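Local coordinates for protein leucine aminopeptidase A1, chloroplastic (Solanum lycopersicum, PDB 5D8N) that removes N-terminal amino acids, preferably leucine, from peptides as a two-magnesium M17 aminopeptidase that works as a homohexamer and also has chaperone activity, at residues H208-V220 / A330-I342. The protein carries 1 engineered substitution. Residues are numbered along the deposited sequence; the frame is centred on the assembly and turned at random.
With MG (magnesium ion), chain H.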
ATOM      1  N   HIS A 208     -27.093  -8.840  39.626  1.00 21.89           N
ATOM      2  CA  HIS A 208     -27.108 -10.063  38.842  1.00 24.54           C
ATOM      3  C   HIS A 208     -26.643  -9.769  37.413  1.00 22.77           C
ATOM      4  O   HIS A 208     -25.865 -10.531  36.832  1.00 22.22           O
ATOM      5  CB  HIS A 208     -28.511 -10.680  38.799  1.00 25.28           C
ATOM      6  CG  HIS A 208     -29.018 -11.119  40.134  1.00 29.90           C
ATOM      7  ND1 HIS A 208     -28.176 -11.532  41.144  1.00 31.53           N
ATOM      8  CD2 HIS A 208     -30.279 -11.334  40.582  1.00 30.68           C
ATOM      9  CE1 HIS A 208     -28.894 -11.953  42.169  1.00 30.87           C
ATOM     10  NE2 HIS A 208     -30.170 -11.805  41.864  1.00 31.37           N
ATOM     11  N   VAL A 209     -27.143  -8.676  36.853  1.00 20.13           N
ATOM     12  CA  VAL A 209     -26.749  -8.298  35.514  1.00 20.61           C
ATOM     13  C   VAL A 209     -25.243  -8.005  35.493  1.00 19.60           C
ATOM     14  O   VAL A 209     -24.543  -8.470  34.600  1.00 18.02           O
ATOM     15  CB  VAL A 209     -27.583  -7.099  35.023  1.00 20.57           C
ATOM     16  CG1 VAL A 209     -27.027  -6.573  33.712  1.00 20.40           C
ATOM     17  CG2 VAL A 209     -29.020  -7.521  34.827  1.00 21.27           C
ATOM     18  N   CYS A 210     -24.750  -7.204  36.443  1.00 19.12           N
ATOM     19  CA  CYS A 210     -23.324  -6.871  36.499  1.00 18.18           C
ATOM     20  C   CYS A 210     -22.456  -8.118  36.521  1.00 18.36           C
ATOM     21  O   CYS A 210     -21.385  -8.132  35.929  1.00 18.15           O
ATOM     22  CB  CYS A 210     -22.970  -5.983  37.692  1.00 20.77           C
ATOM     23  SG  CYS A 210     -23.630  -4.287  37.579  1.00 22.59           S
ATOM     24  N   ALA A 211     -22.867  -9.154  37.245  1.00 18.96           N
ATOM     25  CA  ALA A 211     -22.030 -10.341  37.315  1.00 21.21           C
ATOM     26  C   ALA A 211     -21.919 -10.993  35.938  1.00 21.13           C
ATOM     27  O   ALA A 211     -20.872 -11.539  35.572  1.00 20.15           O
ATOM     28  CB  ALA A 211     -22.561 -11.324  38.363  1.00 23.43           C
ATOM     29  N   GLY A 212     -22.991 -10.913  35.160  1.00 20.19           N
ATOM     30  CA  GLY A 212     -22.936 -11.301  33.760  1.00 19.25           C
ATOM     31  C   GLY A 212     -22.057 -10.406  32.900  1.00 18.19           C
ATOM     32  O   GLY A 212     -21.297 -10.887  32.089  1.00 17.89           O
ATOM     33  N   VAL A 213     -22.143  -9.097  33.079  1.00 19.08           N
ATOM     34  CA  VAL A 213     -21.310  -8.168  32.327  1.00 17.65           C
ATOM     35  C   VAL A 213     -19.823  -8.425  32.605  1.00 18.73           C
ATOM     36  O   VAL A 213     -18.992  -8.474  31.694  1.00 19.10           O
ATOM     37  CB  VAL A 213     -21.669  -6.723  32.670  1.00 16.75           C
ATOM     38  CG1 VAL A 213     -20.686  -5.759  32.026  1.00 17.21           C
ATOM     39  CG2 VAL A 213     -23.084  -6.393  32.194  1.00 17.04           C
ATOM     40  N   ILE A 214     -19.502  -8.626  33.871  1.00 19.24           N
ATOM     41  CA  ILE A 214     -18.128  -8.869  34.300  1.00 19.36           C
ATOM     42  C   ILE A 214     -17.568 -10.193  33.789  1.00 19.34           C
ATOM     43  O   ILE A 214     -16.454 -10.223  33.281  1.00 20.86           O
ATOM     44  CB  ILE A 214     -18.012  -8.767  35.827  1.00 20.15           C
ATOM     45  CG1 ILE A 214     -18.071  -7.286  36.199  1.00 22.49           C
ATOM     46  CG2 ILE A 214     -16.700  -9.387  36.320  1.00 20.54           C
ATOM     47  CD1 ILE A 214     -18.257  -7.045  37.685  1.00 25.11           C
ATOM     48  N   LEU A 215     -18.387 -11.236  33.765  1.00 18.10           N
ATOM     49  CA  LEU A 215     -17.992 -12.465  33.109  1.00 20.11           C
ATOM     50  C   LEU A 215     -17.682 -12.220  31.625  1.00 20.09           C
ATOM     51  O   LEU A 215     -16.685 -12.732  31.101  1.00 19.49           O
ATOM     52  CB  LEU A 215     -19.095 -13.537  33.242  1.00 21.59           C
ATOM     53  CG  LEU A 215     -18.872 -14.823  32.448  1.00 20.85           C
ATOM     54  CD1 LEU A 215     -17.597 -15.508  32.909  1.00 22.06           C
ATOM     55  CD2 LEU A 215     -20.051 -15.760  32.588  1.00 22.81           C
ATOM     56  N   GLY A 216     -18.553 -11.479  30.941  1.00 17.47           N
ATOM     57  CA  GLY A 216     -18.289 -11.128  29.563  1.00 18.71           C
ATOM     58  C   GLY A 216     -16.966 -10.396  29.347  1.00 19.69           C
ATOM     59  O   GLY A 216     -16.199 -10.742  28.461  1.00 20.18           O
ATOM     60  N   ARG A 217     -16.674  -9.391  30.169  1.00 19.46           N
ATOM     61  CA  ARG A 217     -15.388  -8.691  30.108  1.00 18.27           C
ATOM     62  C   ARG A 217     -14.229  -9.650  30.298  1.00 20.54           C
ATOM     63  O   ARG A 217     -13.259  -9.618  29.522  1.00 21.00           O
ATOM     64  CB  ARG A 217     -15.299  -7.634  31.210  1.00 18.27           C
ATOM     65  CG  ARG A 217     -16.277  -6.496  31.001  1.00 20.02           C
ATOM     66  CD  ARG A 217     -16.026  -5.362  31.962  1.00 21.68           C
ATOM     67  NE  ARG A 217     -16.976  -4.282  31.713  1.00 23.44           N
ATOM     68  CZ  ARG A 217     -17.010  -3.157  32.419  1.00 25.60           C
ATOM     69  NH1 ARG A 217     -16.112  -2.970  33.379  1.00 26.96           N
ATOM     70  NH2 ARG A 217     -18.025  -2.309  32.275  1.00 22.44           N
ATOM     71  N   GLU A 218     -14.348 -10.535  31.288  1.00 18.76           N
ATOM     72  CA  GLU A 218     -13.267 -11.495  31.537  1.00 20.67           C
ATOM     73  C   GLU A 218     -13.015 -12.452  30.386  1.00 19.35           C
ATOM     74  O   GLU A 218     -11.864 -12.703  30.010  1.00 17.56           O
ATOM     75  CB  GLU A 218     -13.543 -12.277  32.814  1.00 22.23           C
ATOM     76  CG  GLU A 218     -13.325 -11.446  34.072  1.00 25.00           C
ATOM     77  CD  GLU A 218     -13.570 -12.249  35.341  1.00 31.18           C
ATOM     78  OE1 GLU A 218     -14.427 -13.162  35.304  1.00 33.16           O
ATOM     79  OE2 GLU A 218     -12.977 -11.904  36.391  1.00 36.13           O
ATOM     80  N   LEU A 219     -14.098 -12.873  29.739  1.00 18.18           N
ATOM     81  CA  LEU A 219     -13.957 -13.824  28.647  1.00 19.52           C
ATOM     82  C   LEU A 219     -13.238 -13.172  27.468  1.00 20.44           C
ATOM     83  O   LEU A 219     -12.454 -13.812  26.791  1.00 20.54           O
ATOM     84  CB  LEU A 219     -15.317 -14.370  28.229  1.00 19.74           C
ATOM     85  CG  LEU A 219     -15.961 -15.294  29.259  1.00 21.83           C
ATOM     86  CD1 LEU A 219     -17.366 -15.649  28.818  1.00 23.59           C
ATOM     87  CD2 LEU A 219     -15.139 -16.557  29.443  1.00 23.23           C
ATOM     88  N   VAL A 220     -13.502 -11.891  27.247  1.00 20.14           N
ATOM     89  CA  VAL A 220     -12.903 -11.149  26.148  1.00 19.13           C
ATOM     90  C   VAL A 220     -11.486 -10.705  26.508  1.00 19.42           C
ATOM     91  O   VAL A 220     -10.613 -10.777  25.682  1.00 18.93           O
ATOM     92  CB  VAL A 220     -13.772  -9.932  25.762  1.00 18.76           C
ATOM     93  CG1 VAL A 220     -13.114  -9.124  24.654  1.00 19.28           C
ATOM     94  CG2 VAL A 220     -15.153 -10.385  25.301  1.00 20.30           C
ATOM     95  N   ALA A 330     -19.257 -13.822  24.409  1.00 19.26           N
ATOM     96  CA  ALA A 330     -19.146 -13.329  25.781  1.00 18.92           C
ATOM     97  C   ALA A 330     -20.451 -12.700  26.260  1.00 18.21           C
ATOM     98  O   ALA A 330     -20.832 -12.864  27.416  1.00 17.85           O
ATOM     99  CB  ALA A 330     -18.010 -12.336  25.869  1.00 19.50           C
ATOM    100  N   ALA A 331     -21.125 -11.968  25.378  1.00 17.38           N
ATOM    101  CA  ALA A 331     -22.373 -11.325  25.755  1.00 19.24           C
ATOM    102  C   ALA A 331     -23.446 -12.381  25.978  1.00 19.57           C
ATOM    103  O   ALA A 331     -24.247 -12.298  26.915  1.00 22.31           O
ATOM    104  CB  ALA A 331     -22.816 -10.333  24.692  1.00 19.91           C
ATOM    105  N   VAL A 332     -23.416 -13.414  25.149  1.00 17.62           N
ATOM    106  CA  VAL A 332     -24.375 -14.501  25.311  1.00 18.33           C
ATOM    107  C   VAL A 332     -24.189 -15.255  26.631  1.00 19.66           C
ATOM    108  O   VAL A 332     -25.148 -15.525  27.357  1.00 20.18           O
ATOM    109  CB  VAL A 332     -24.340 -15.426  24.091  1.00 17.23           C
ATOM    110  CG1 VAL A 332     -25.090 -16.717  24.318  1.00 17.82           C
ATOM    111  CG2 VAL A 332     -24.930 -14.688  22.882  1.00 18.71           C
ATOM    112  N   LEU A 333     -22.956 -15.628  26.943  1.00 19.70           N
ATOM    113  CA  LEU A 333     -22.705 -16.348  28.204  1.00 20.60           C
ATOM    114  C   LEU A 333     -22.930 -15.465  29.426  1.00 20.25           C
ATOM    115  O   LEU A 333     -23.466 -15.907  30.437  1.00 19.07           O
ATOM    116  CB  LEU A 333     -21.297 -16.919  28.206  1.00 21.71           C
ATOM    117  CG  LEU A 333     -21.102 -18.013  27.148  1.00 26.43           C
ATOM    118  CD1 LEU A 333     -19.668 -18.484  27.171  1.00 32.24           C
ATOM    119  CD2 LEU A 333     -21.992 -19.223  27.349  1.00 28.55           C
ATOM    120  N   GLY A 334     -22.595 -14.185  29.291  1.00 19.56           N
ATOM    121  CA  GLY A 334     -22.922 -13.197  30.314  1.00 19.46           C
ATOM    122  C   GLY A 334     -24.407 -13.086  30.581  1.00 18.59           C
ATOM    123  O   GLY A 334     -24.853 -13.067  31.726  1.00 17.40           O
ATOM    124  N   ALA A 335     -25.191 -13.147  29.519  1.00 19.45           N
ATOM    125  CA  ALA A 335     -26.632 -13.125  29.679  1.00 19.93           C
ATOM    126  C   ALA A 335     -27.112 -14.361  30.440  1.00 20.23           C
ATOM    127  O   ALA A 335     -28.036 -14.270  31.247  1.00 19.29           O
ATOM    128  CB  ALA A 335     -27.322 -13.013  28.324  1.00 20.75           C
ATOM    129  N   ALA A 336     -26.520 -15.517  30.152  1.00 19.11           N
ATOM    130  CA  ALA A 336     -26.911 -16.751  30.815  1.00 18.45           C
ATOM    131  C   ALA A 336     -26.640 -16.667  32.304  1.00 19.36           C
ATOM    132  O   ALA A 336     -27.448 -17.106  33.108  1.00 18.01           O
ATOM    133  CB  ALA A 336     -26.174 -17.945  30.238  1.00 18.31           C
ATOM    134  N   LYS A 337     -25.457 -16.172  32.640  1.00 20.96           N
ATOM    135  CA  LYS A 337     -25.071 -15.949  34.012  1.00 22.71           C
ATOM    136  C   LYS A 337     -26.057 -15.053  34.759  1.00 24.60           C
ATOM    137  O   LYS A 337     -26.498 -15.368  35.869  1.00 24.63           O
ATOM    138  CB  LYS A 337     -23.648 -15.398  34.039  1.00 24.44           C
ATOM    139  CG  LYS A 337     -23.151 -14.929  35.396  1.00 27.16           C
ATOM    140  CD  LYS A 337     -22.865 -16.084  36.312  1.00 28.29           C
ATOM    141  CE  LYS A 337     -22.193 -15.590  37.587  1.00 27.74           C
ATOM    142  NZ  LYS A 337     -22.228 -16.698  38.599  1.00 30.74           N
ATOM    143  N   ALA A 338     -26.448 -13.951  34.134  1.00 24.28           N
ATOM    144  CA  ALA A 338     -27.454 -13.088  34.717  1.00 22.41           C
ATOM    145  C   ALA A 338     -28.795 -13.819  34.903  1.00 21.91           C
ATOM    146  O   ALA A 338     -29.410 -13.760  35.970  1.00 20.03           O
ATOM    147  CB  ALA A 338     -27.624 -11.826  33.880  1.00 21.55           C
ATOM    148  N   LEU A 339     -29.264 -14.467  33.844  1.00 21.00           N
ATOM    149  CA  LEU A 339     -30.590 -15.038  33.846  1.00 20.82           C
ATOM    150  C   LEU A 339     -30.667 -16.211  34.803  1.00 22.14           C
ATOM    151  O   LEU A 339     -31.707 -16.494  35.386  1.00 23.03           O
ATOM    152  CB  LEU A 339     -30.978 -15.430  32.434  1.00 20.57           C
ATOM    153  CG  LEU A 339     -31.240 -14.205  31.535  1.00 23.19           C
ATOM    154  CD1 LEU A 339     -31.348 -14.627  30.077  1.00 24.16           C
ATOM    155  CD2 LEU A 339     -32.512 -13.467  31.943  1.00 22.99           C
ATOM    156  N   GLY A 340     -29.553 -16.891  35.000  1.00 22.15           N
ATOM    157  CA  GLY A 340     -29.529 -17.977  35.961  1.00 23.42           C
ATOM    158  C   GLY A 340     -29.892 -17.517  37.364  1.00 24.22           C
ATOM    159  O   GLY A 340     -30.629 -18.231  38.060  1.00 24.26           O
ATOM    160  N   GLU A 341     -29.448 -16.311  37.736  1.00 21.73           N
ATOM    161  CA  GLU A 341     -29.811 -15.705  38.997  1.00 22.88           C
ATOM    162  C   GLU A 341     -31.224 -15.145  38.975  1.00 24.22           C
ATOM    163  O   GLU A 341     -31.925 -15.188  39.977  1.00 24.12           O
ATOM    164  CB  GLU A 341     -28.855 -14.563  39.367  1.00 25.32           C
ATOM    165  CG  GLU A 341     -27.427 -15.001  39.618  1.00 31.39           C
ATOM    166  CD  GLU A 341     -27.181 -15.427  41.054  1.00 33.54           C
ATOM    167  OE1 GLU A 341     -28.155 -15.608  41.815  1.00 34.09           O
ATOM    168  OE2 GLU A 341     -26.025 -15.782  41.338  1.00 34.79           O
ATOM    169  N   ILE A 342     -31.568 -14.418  37.915  1.00 26.04           N
ATOM    170  CA  ILE A 342     -32.825 -13.677  37.877  1.00 24.98           C
ATOM    171  C   ILE A 342     -34.026 -14.611  37.766  1.00 28.29           C
ATOM    172  O   ILE A 342     -35.088 -14.344  38.344  1.00 27.54           O
ATOM    173  CB  ILE A 342     -32.839 -12.688  36.705  1.00 24.95           C
ATOM    174  CG1 ILE A 342     -31.777 -11.595  36.913  1.00 22.52           C
ATOM    175  CG2 ILE A 342     -34.223 -12.072  36.556  1.00 28.19           C
ATOM    176  CD1 ILE A 342     -31.418 -10.844  35.651  1.00 23.59           C
TER
HETATM  177 MG    MG H 605      -9.538 -12.276  24.371  1.00 50.31          MG
HETATM  178  O   HOH W   1     -25.556 -13.210  37.695  1.00 34.33           O
HETATM  179  O   HOH W   2     -11.160 -13.898  24.529  1.00 20.87           O
HETATM  180  O   HOH W   3      -8.139 -10.619  24.003  1.00 37.76           O
HETATM  181  O   HOH W   4      -8.749 -13.595  22.807  1.00 35.73           O
HETATM  182  O   HOH W   5     -10.831 -11.608  22.776  1.00 34.02           O
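Gly212 and Gly334 face each other where two helices of the M17 aminopeptidase catalytic region pack antiparallel; the segment axes approach to 7.4 Å, with 154° between their N-to-C directions. Two glycines bring the backbones together, Gly212 CA lying 3.9 Å from Gly334 CA and 3.3 Å from Gly334 O in a CA-H...O contact. Small residues extend the close seam: Ala338 CB sits 3.7 Å from His208 O, and Ala330 CB 3.5 Å from Val220 CG2. Toward one end the Leu219 and Leu333 side chains cross at about a right angle, CD1 against CD1. At the other, Glu341 CB sits over one face of the His208 ring, 3.5 Å from its centroid, a CH-pi contact. A bend at chi2 (-87°) folds Glu341 back beside the ring, carboxylate and ring planes 9° apart. Lys337 packs its aliphatic CB against Leu215 CD2 and CG beside Gly212 CA; its NZ and Glu341 OE2 both hydrogen-bond to Tyr243 OH. A water bridges the carbonyls of His208 and Lys337. Val220 O, Ala222 O and four waters hold a magnesium ion distinct from the catalytic pair. Helix 229-242 packs against Leu215, Leu219 and Leu333, whereas helix 519-527 covers Val209, Ala338 and Ile342; helix 327-342 leads on to sheet strand 347-358.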